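Local coordinates for protein ribonucleoside-diphosphate reductase (PDB 5IM3) that probably reduces ribonucleoside diphosphates to the corresponding deoxyribonucleotides, providing precursors for DNA synthesis, and binds the allosteric effector dATP, at residues N482-M492 and H560-N570; A449-W457 and H582-I590. One frame throughout, in Å; residues are numbered along the deposited sequence.

Interaction 1. Residues N482-M492 and H560-N570; sequences NTANWIPDLFM and HPWLTFKDPCN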
# COMPACT_ATOMS: atom_id res chain seq x y z
N ASN A 482 19.23 -15.30 -21.14
CA ASN A 482 18.04 -14.66 -21.66
C ASN A 482 16.99 -15.71 -22.02
O ASN A 482 17.30 -16.88 -22.24
CB ASN A 482 18.37 -13.79 -22.88
CG ASN A 482 19.22 -12.57 -22.53
OD1 ASN A 482 20.27 -12.35 -23.14
ND2 ASN A 482 18.77 -11.78 -21.57
N THR A 483 15.74 -15.27 -22.07
CA THR A 483 14.61 -16.13 -22.39
C THR A 483 13.71 -15.42 -23.38
O THR A 483 13.64 -14.18 -23.40
CB THR A 483 13.80 -16.49 -21.13
OG1 THR A 483 13.37 -15.29 -20.49
CG2 THR A 483 14.63 -17.31 -20.14
N ALA A 484 13.02 -16.20 -24.21
CA ALA A 484 12.07 -15.64 -25.16
C ALA A 484 10.93 -16.62 -25.38
O ALA A 484 11.15 -17.83 -25.42
CB ALA A 484 12.73 -15.29 -26.49
N ASN A 485 9.72 -16.09 -25.54
CA ASN A 485 8.56 -16.89 -25.91
C ASN A 485 8.54 -17.14 -27.41
O ASN A 485 8.75 -16.23 -28.21
CB ASN A 485 7.27 -16.19 -25.49
CG ASN A 485 7.07 -16.17 -23.99
OD1 ASN A 485 7.05 -15.10 -23.37
ND2 ASN A 485 6.89 -17.34 -23.40
N TRP A 486 8.27 -18.39 -27.79
CA TRP A 486 8.07 -18.80 -29.18
C TRP A 486 6.56 -19.06 -29.33
O TRP A 486 6.07 -20.14 -29.05
CB TRP A 486 8.92 -20.04 -29.48
CG TRP A 486 9.04 -20.40 -30.93
CD1 TRP A 486 8.68 -21.58 -31.51
CD2 TRP A 486 9.59 -19.59 -31.98
NE1 TRP A 486 8.97 -21.56 -32.85
CE2 TRP A 486 9.52 -20.35 -33.17
CE3 TRP A 486 10.12 -18.30 -32.03
CZ2 TRP A 486 9.97 -19.86 -34.40
CZ3 TRP A 486 10.57 -17.81 -33.25
CH2 TRP A 486 10.48 -18.59 -34.42
N ILE A 487 5.84 -18.04 -29.78
CA ILE A 487 4.39 -17.97 -29.62
C ILE A 487 3.72 -18.39 -30.92
O ILE A 487 3.94 -17.73 -31.95
CB ILE A 487 3.93 -16.57 -29.20
CG1 ILE A 487 4.71 -16.09 -27.97
CG2 ILE A 487 2.43 -16.57 -28.91
CD1 ILE A 487 4.50 -14.63 -27.64
N PRO A 488 2.90 -19.44 -30.93
CA PRO A 488 2.11 -19.74 -32.13
C PRO A 488 0.94 -18.78 -32.29
O PRO A 488 0.41 -18.25 -31.31
CB PRO A 488 1.61 -21.17 -31.89
CG PRO A 488 2.38 -21.68 -30.70
CD PRO A 488 2.75 -20.48 -29.90
N ASP A 489 0.54 -18.57 -33.55
CA ASP A 489 -0.61 -17.71 -33.83
C ASP A 489 -1.84 -18.17 -33.06
O ASP A 489 -2.64 -17.35 -32.61
CB ASP A 489 -0.90 -17.69 -35.33
CG ASP A 489 -0.01 -16.72 -36.09
OD1 ASP A 489 0.94 -16.18 -35.49
OD2 ASP A 489 -0.27 -16.50 -37.29
N LEU A 490 -2.01 -19.49 -32.91
CA LEU A 490 -3.21 -20.02 -32.30
C LEU A 490 -3.36 -19.52 -30.87
O LEU A 490 -4.48 -19.25 -30.41
CB LEU A 490 -3.20 -21.55 -32.33
CG LEU A 490 -4.46 -22.25 -31.85
CD1 LEU A 490 -5.64 -21.91 -32.74
CD2 LEU A 490 -4.24 -23.75 -31.83
N PHE A 491 -2.25 -19.38 -30.14
CA PHE A 491 -2.34 -18.87 -28.78
C PHE A 491 -2.90 -17.46 -28.76
O PHE A 491 -3.80 -17.14 -27.99
CB PHE A 491 -0.97 -18.91 -28.10
CG PHE A 491 -0.94 -18.23 -26.76
CD1 PHE A 491 -1.47 -18.86 -25.64
CD2 PHE A 491 -0.40 -16.96 -26.61
CE1 PHE A 491 -1.46 -18.23 -24.40
CE2 PHE A 491 -0.39 -16.33 -25.38
CZ PHE A 491 -0.92 -16.97 -24.27
N MET A 492 -2.36 -16.58 -29.62
CA MET A 492 -2.89 -15.23 -29.72
C MET A 492 -4.35 -15.23 -30.14
O MET A 492 -5.15 -14.42 -29.65
CB MET A 492 -2.06 -14.41 -30.70
CG MET A 492 -0.58 -14.29 -30.34
SD MET A 492 -0.29 -13.52 -28.74
CE MET A 492 -1.08 -11.92 -28.97
N HIS A 560 11.80 -10.23 -19.19
CA HIS A 560 11.88 -11.50 -19.89
C HIS A 560 10.67 -12.33 -19.49
O HIS A 560 10.08 -12.11 -18.43
CB HIS A 560 13.18 -12.24 -19.55
CG HIS A 560 14.42 -11.47 -19.88
ND1 HIS A 560 14.99 -10.57 -19.00
CD2 HIS A 560 15.19 -11.45 -20.99
CE1 HIS A 560 16.06 -10.04 -19.55
NE2 HIS A 560 16.20 -10.55 -20.76
N PRO A 561 10.28 -13.31 -20.33
CA PRO A 561 10.84 -13.60 -21.65
C PRO A 561 10.34 -12.64 -22.72
O PRO A 561 9.23 -12.10 -22.60
CB PRO A 561 10.35 -15.03 -21.95
CG PRO A 561 9.86 -15.57 -20.65
CD PRO A 561 9.36 -14.38 -19.89
N TRP A 562 11.14 -12.43 -23.76
CA TRP A 562 10.70 -11.62 -24.89
C TRP A 562 9.59 -12.33 -25.64
O TRP A 562 9.33 -13.53 -25.45
CB TRP A 562 11.88 -11.31 -25.81
CG TRP A 562 13.01 -10.61 -25.11
CD1 TRP A 562 12.90 -9.63 -24.17
CD2 TRP A 562 14.41 -10.85 -25.29
NE1 TRP A 562 14.15 -9.24 -23.76
CE2 TRP A 562 15.09 -9.97 -24.43
CE3 TRP A 562 15.15 -11.73 -26.09
CZ2 TRP A 562 16.48 -9.94 -24.34
CZ3 TRP A 562 16.53 -11.69 -26.01
CH2 TRP A 562 17.18 -10.81 -25.14
N LEU A 563 8.92 -11.59 -26.52
CA LEU A 563 7.79 -12.09 -27.29
C LEU A 563 8.18 -12.18 -28.76
O LEU A 563 8.47 -11.15 -29.39
CB LEU A 563 6.57 -11.19 -27.12
CG LEU A 563 5.69 -11.38 -25.87
CD1 LEU A 563 6.49 -11.32 -24.58
CD2 LEU A 563 4.59 -10.32 -25.85
N THR A 564 8.20 -13.39 -29.30
CA THR A 564 8.46 -13.63 -30.72
C THR A 564 7.40 -14.58 -31.25
O THR A 564 6.85 -15.40 -30.51
CB THR A 564 9.87 -14.21 -30.95
OG1 THR A 564 9.93 -15.54 -30.42
CG2 THR A 564 10.94 -13.34 -30.29
N PHE A 565 7.11 -14.47 -32.55
CA PHE A 565 5.95 -15.12 -33.15
C PHE A 565 6.40 -16.18 -34.15
O PHE A 565 7.02 -15.87 -35.17
CB PHE A 565 5.04 -14.08 -33.79
CG PHE A 565 4.52 -13.08 -32.81
CD1 PHE A 565 3.61 -13.46 -31.83
CD2 PHE A 565 4.96 -11.77 -32.84
CE1 PHE A 565 3.14 -12.55 -30.91
CE2 PHE A 565 4.49 -10.85 -31.92
CZ PHE A 565 3.58 -11.24 -30.95
N LYS A 566 6.04 -17.43 -33.86
CA LYS A 566 6.58 -18.58 -34.57
C LYS A 566 6.06 -18.66 -36.00
O LYS A 566 6.82 -18.99 -36.92
CB LYS A 566 6.22 -19.86 -33.79
CG LYS A 566 6.23 -21.15 -34.58
CD LYS A 566 5.72 -22.29 -33.73
CE LYS A 566 5.70 -23.60 -34.50
NZ LYS A 566 4.86 -24.62 -33.81
N ASP A 567 4.79 -18.37 -36.22
CA ASP A 567 4.15 -18.66 -37.49
C ASP A 567 4.54 -17.68 -38.59
O ASP A 567 4.82 -18.11 -39.72
CB ASP A 567 2.63 -18.72 -37.31
CG ASP A 567 2.19 -19.97 -36.57
OD1 ASP A 567 2.75 -21.06 -36.85
OD2 ASP A 567 1.30 -19.88 -35.70
N PRO A 568 4.57 -16.37 -38.34
CA PRO A 568 5.11 -15.47 -39.38
C PRO A 568 6.57 -15.74 -39.70
O PRO A 568 6.98 -15.58 -40.86
CB PRO A 568 4.90 -14.06 -38.79
CG PRO A 568 4.62 -14.27 -37.35
CD PRO A 568 3.98 -15.61 -37.22
N CYS A 569 7.38 -16.15 -38.72
CA CYS A 569 8.77 -16.50 -39.00
C CYS A 569 8.87 -17.70 -39.94
O CYS A 569 9.82 -17.81 -40.71
CB CYS A 569 9.52 -16.80 -37.71
SG CYS A 569 9.80 -15.38 -36.64
N ASN A 570 7.91 -18.63 -39.87
CA ASN A 570 7.98 -19.84 -40.68
C ASN A 570 7.24 -19.70 -42.00
O ASN A 570 7.75 -20.13 -43.04
CB ASN A 570 7.41 -21.03 -39.90
CG ASN A 570 8.45 -21.70 -39.02
OD1 ASN A 570 9.25 -22.50 -39.50
ND2 ASN A 570 8.42 -21.39 -37.73
O HOH W 1 3.14 -16.98 -34.20
O HOH W 2 -0.67 -21.33 -34.89
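T483 O accepts W562 N, and from there to K566 the two strands take turns as donor and acceptor: N485 N gives to W562 O at 2.6 Å, N485 O takes T564 N, I487 N gives to T564 O, and I487 O takes K566 N. T564 adds a second grip on N485 O through its hydroxyl, OG1 to O 2.6 Å; a chi1 of 68° sets OG1 between the backbone N and the carbonyl carbon, on the side of that acceptor. Parallel pairing of this kind, each strand running straight into a helix, belongs to the ten-stranded alpha/beta barrel of the reductase, and P488 and F565 stand at the two N-cap positions. Where the helices begin, D489 N donates to D567 OD2 (2.6 Å), and one water bridges I487 O, D489 OD1 and D567 N. The two carboxylates are close, D489 OD1 to D567 OD2 3.7 Å, but D489 is also salt-bridged to R735, which probably eases their repulsion. Packing is led by W486. K566 lays its CB over the indole face, 3.5 Å from the five-membered-ring centroid, as a CH-pi contact, and its extended chain carries NZ on to E455. T564 OG1 comes to the edge of the same indole, 3.2 Å from W486 CE3. On the other face of the sheet, away from W486 and T564, I487 CD1 meets L563 CG and I487 CB meets F565 CD1.

Interaction 2. Residues A449-W457 and H582-I590; sequences AVCAYLETW and HSSNLCTEI
The finger loop of class I reductases, which reaches into the alpha/beta barrel, is recognisable in N585-L586-C587-T588-E589 by its N-x-C-x-E sequence, and here Y453 and C451 of barrel strand 450-455 point toward it. In relatives this motif forms part of the active site; consistent with that, the N585 side chain touches C373, which is disulfide-bonded to C602. Y453 makes the main contact. Its hydroxyl donates to N585 O, OH to O 2.6 Å, with the acceptor lying in the plane of the phenol at its edge. Over one face of the ring comes S583, whose CB stands 3.8 Å from the centroid and 25° off the normal, a CH-pi contact; S584 N lies over the same face, likewise off-centre. S584 CB closes in on the hydroxyl too, 3.2 Å from Y453 OH, and T588 CG2 approaches it from further along the loop. L586 makes a separate, apolar contact. With CG anti to the backbone N (chi1 176°), its branches turn to the strand: CD2 lies 3.8 Å from A449 CB, and CD1 4.0 Å from C451 CB. The loop is tied up internally as well. N585 OD1 accepts E589 N at 3.0 Å in the carbonyl plane, and I590 N from above that plane; S584 OG donates to I590 O at 2.7 Å. Taken together, the phenol is gripped by a bond at its rim and a serine over its face, which should fix its rotation, while N585 is held by its backbone carbonyl to the barrel wall and by its amide oxygen to the rest of the turn, so N585 probably couples the loop's internal shape to its placement against the strand.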
# COMPACT_ATOMS: atom_id res chain seq x y z
N ALA A 449 26.56 -13.98 -24.66
CA ALA A 449 25.26 -14.24 -24.05
C ALA A 449 24.50 -15.31 -24.83
O ALA A 449 24.88 -15.67 -25.95
CB ALA A 449 24.45 -12.95 -23.98
N VAL A 450 23.43 -15.82 -24.23
CA VAL A 450 22.60 -16.86 -24.84
C VAL A 450 21.14 -16.58 -24.48
O VAL A 450 20.83 -16.07 -23.40
CB VAL A 450 23.03 -18.27 -24.37
CG1 VAL A 450 23.08 -18.33 -22.85
CG2 VAL A 450 22.11 -19.35 -24.93
N CYS A 451 20.24 -16.90 -25.41
CA CYS A 451 18.80 -16.73 -25.20
C CYS A 451 18.11 -18.06 -25.45
O CYS A 451 18.23 -18.62 -26.54
CB CYS A 451 18.22 -15.65 -26.12
SG CYS A 451 16.44 -15.37 -25.89
N ALA A 452 17.37 -18.54 -24.46
CA ALA A 452 16.61 -19.78 -24.59
C ALA A 452 15.17 -19.48 -25.01
O ALA A 452 14.54 -18.56 -24.49
CB ALA A 452 16.61 -20.56 -23.27
N TYR A 453 14.68 -20.26 -25.97
CA TYR A 453 13.33 -20.12 -26.50
C TYR A 453 12.48 -21.32 -26.10
O TYR A 453 12.96 -22.45 -26.09
CB TYR A 453 13.34 -20.00 -28.02
CG TYR A 453 13.78 -18.65 -28.55
CD1 TYR A 453 15.12 -18.30 -28.58
CD2 TYR A 453 12.85 -17.75 -29.06
CE1 TYR A 453 15.52 -17.08 -29.08
CE2 TYR A 453 13.25 -16.53 -29.56
CZ TYR A 453 14.59 -16.19 -29.57
OH TYR A 453 14.99 -14.98 -30.06
N LEU A 454 11.21 -21.06 -25.77
CA LEU A 454 10.28 -22.13 -25.44
C LEU A 454 8.90 -21.81 -26.01
O LEU A 454 8.44 -20.67 -25.92
CB LEU A 454 10.17 -22.33 -23.92
CG LEU A 454 9.61 -23.68 -23.50
CD1 LEU A 454 10.63 -24.78 -23.76
CD2 LEU A 454 9.18 -23.66 -22.04
N GLU A 455 8.27 -22.81 -26.61
CA GLU A 455 6.96 -22.63 -27.22
C GLU A 455 5.87 -22.62 -26.15
O GLU A 455 6.01 -23.23 -25.09
CB GLU A 455 6.71 -23.73 -28.25
CG GLU A 455 5.68 -23.39 -29.32
CD GLU A 455 5.80 -24.24 -30.56
OE1 GLU A 455 6.94 -24.63 -30.91
OE2 GLU A 455 4.77 -24.53 -31.19
N THR A 456 4.77 -21.91 -26.45
CA THR A 456 3.83 -21.49 -25.42
C THR A 456 2.95 -22.62 -24.88
O THR A 456 2.36 -22.45 -23.80
CB THR A 456 2.94 -20.36 -25.95
OG1 THR A 456 3.75 -19.40 -26.64
CG2 THR A 456 2.23 -19.65 -24.81
N TRP A 457 2.84 -23.74 -25.58
CA TRP A 457 2.11 -24.90 -25.07
C TRP A 457 3.00 -25.83 -24.25
O TRP A 457 2.49 -26.82 -23.70
CB TRP A 457 1.46 -25.68 -26.21
CG TRP A 457 2.39 -26.03 -27.34
CD1 TRP A 457 2.48 -25.41 -28.55
CD2 TRP A 457 3.36 -27.09 -27.36
NE1 TRP A 457 3.44 -26.01 -29.32
CE2 TRP A 457 4.00 -27.04 -28.61
CE3 TRP A 457 3.75 -28.07 -26.44
CZ2 TRP A 457 5.00 -27.94 -28.97
CZ3 TRP A 457 4.75 -28.96 -26.80
CH2 TRP A 457 5.36 -28.89 -28.05
N HIS A 582 13.08 -22.79 -35.84
CA HIS A 582 12.77 -23.29 -34.51
C HIS A 582 12.84 -22.21 -33.44
O HIS A 582 12.32 -22.42 -32.34
CB HIS A 582 13.71 -24.44 -34.15
CG HIS A 582 13.47 -25.69 -34.93
ND1 HIS A 582 14.45 -26.33 -35.64
CD2 HIS A 582 12.34 -26.42 -35.11
CE1 HIS A 582 13.95 -27.40 -36.23
NE2 HIS A 582 12.67 -27.48 -35.92
N SER A 583 13.46 -21.08 -33.74
CA SER A 583 13.48 -19.93 -32.84
C SER A 583 14.13 -18.78 -33.59
O SER A 583 14.51 -18.90 -34.76
CB SER A 583 14.23 -20.25 -31.55
OG SER A 583 15.63 -20.24 -31.74
N SER A 584 14.27 -17.65 -32.90
CA SER A 584 15.08 -16.55 -33.38
C SER A 584 16.42 -16.59 -32.64
O SER A 584 16.77 -17.60 -32.02
CB SER A 584 14.31 -15.24 -33.20
OG SER A 584 14.97 -14.18 -33.86
N ASN A 585 17.17 -15.50 -32.69
CA ASN A 585 18.52 -15.49 -32.14
C ASN A 585 18.56 -14.67 -30.86
O ASN A 585 17.53 -14.27 -30.31
CB ASN A 585 19.50 -14.97 -33.18
CG ASN A 585 19.33 -13.49 -33.46
OD1 ASN A 585 18.21 -13.01 -33.65
ND2 ASN A 585 20.43 -12.75 -33.45
N LEU A 586 19.78 -14.43 -30.38
CA LEU A 586 19.97 -13.66 -29.15
C LEU A 586 19.30 -12.29 -29.23
O LEU A 586 18.77 -11.80 -28.22
CB LEU A 586 21.47 -13.50 -28.88
CG LEU A 586 21.88 -12.64 -27.68
CD1 LEU A 586 21.32 -13.21 -26.38
CD2 LEU A 586 23.39 -12.52 -27.60
N CYS A 587 19.30 -11.66 -30.40
CA CYS A 587 18.80 -10.30 -30.56
C CYS A 587 17.47 -10.22 -31.30
O CYS A 587 16.96 -9.12 -31.51
CB CYS A 587 19.86 -9.46 -31.28
SG CYS A 587 21.44 -9.40 -30.39
N THR A 588 16.90 -11.36 -31.70
CA THR A 588 15.51 -11.48 -32.16
C THR A 588 15.27 -10.81 -33.51
O THR A 588 14.18 -10.28 -33.75
CB THR A 588 14.53 -10.93 -31.12
OG1 THR A 588 14.54 -9.49 -31.13
CG2 THR A 588 14.87 -11.44 -29.73
N GLU A 589 16.24 -10.84 -34.42
CA GLU A 589 16.04 -10.36 -35.78
C GLU A 589 16.34 -11.41 -36.84
O GLU A 589 16.14 -11.14 -38.03
CB GLU A 589 16.90 -9.11 -36.06
CG GLU A 589 18.36 -9.37 -36.46
CD GLU A 589 19.23 -9.81 -35.31
OE1 GLU A 589 18.69 -10.04 -34.20
OE2 GLU A 589 20.45 -9.93 -35.51
N ILE A 590 16.79 -12.60 -36.45
CA ILE A 590 17.22 -13.64 -37.38
C ILE A 590 16.19 -14.76 -37.36
O ILE A 590 15.70 -15.15 -36.30
CB ILE A 590 18.62 -14.16 -37.01
CG1 ILE A 590 19.62 -13.01 -36.99
CG2 ILE A 590 19.06 -15.25 -37.97
CD1 ILE A 590 19.78 -12.29 -38.33

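Both contacts belong to the barrel domain, their centres about 8 Å apart, and they share one sheet in which strand 482-487 lies between strands 450-455 and 562-565, all parallel. Along the chain the order is 449-457, 482-492, 560-570, 582-590, so interaction 2 brackets interaction 1. They touch directly: A452 N lies 2.8 Å from N482 O, a probable hydrogen bond, W486 O packs 3.3 Å from E455 CG, and W562 CZ3 packs on L586 O. Interaction 1 thus builds barrel wall, while interaction 2 sets the loop 582-590, which comes after helix 566-571, against that wall, joining the strand framework to what is probably the active-site region.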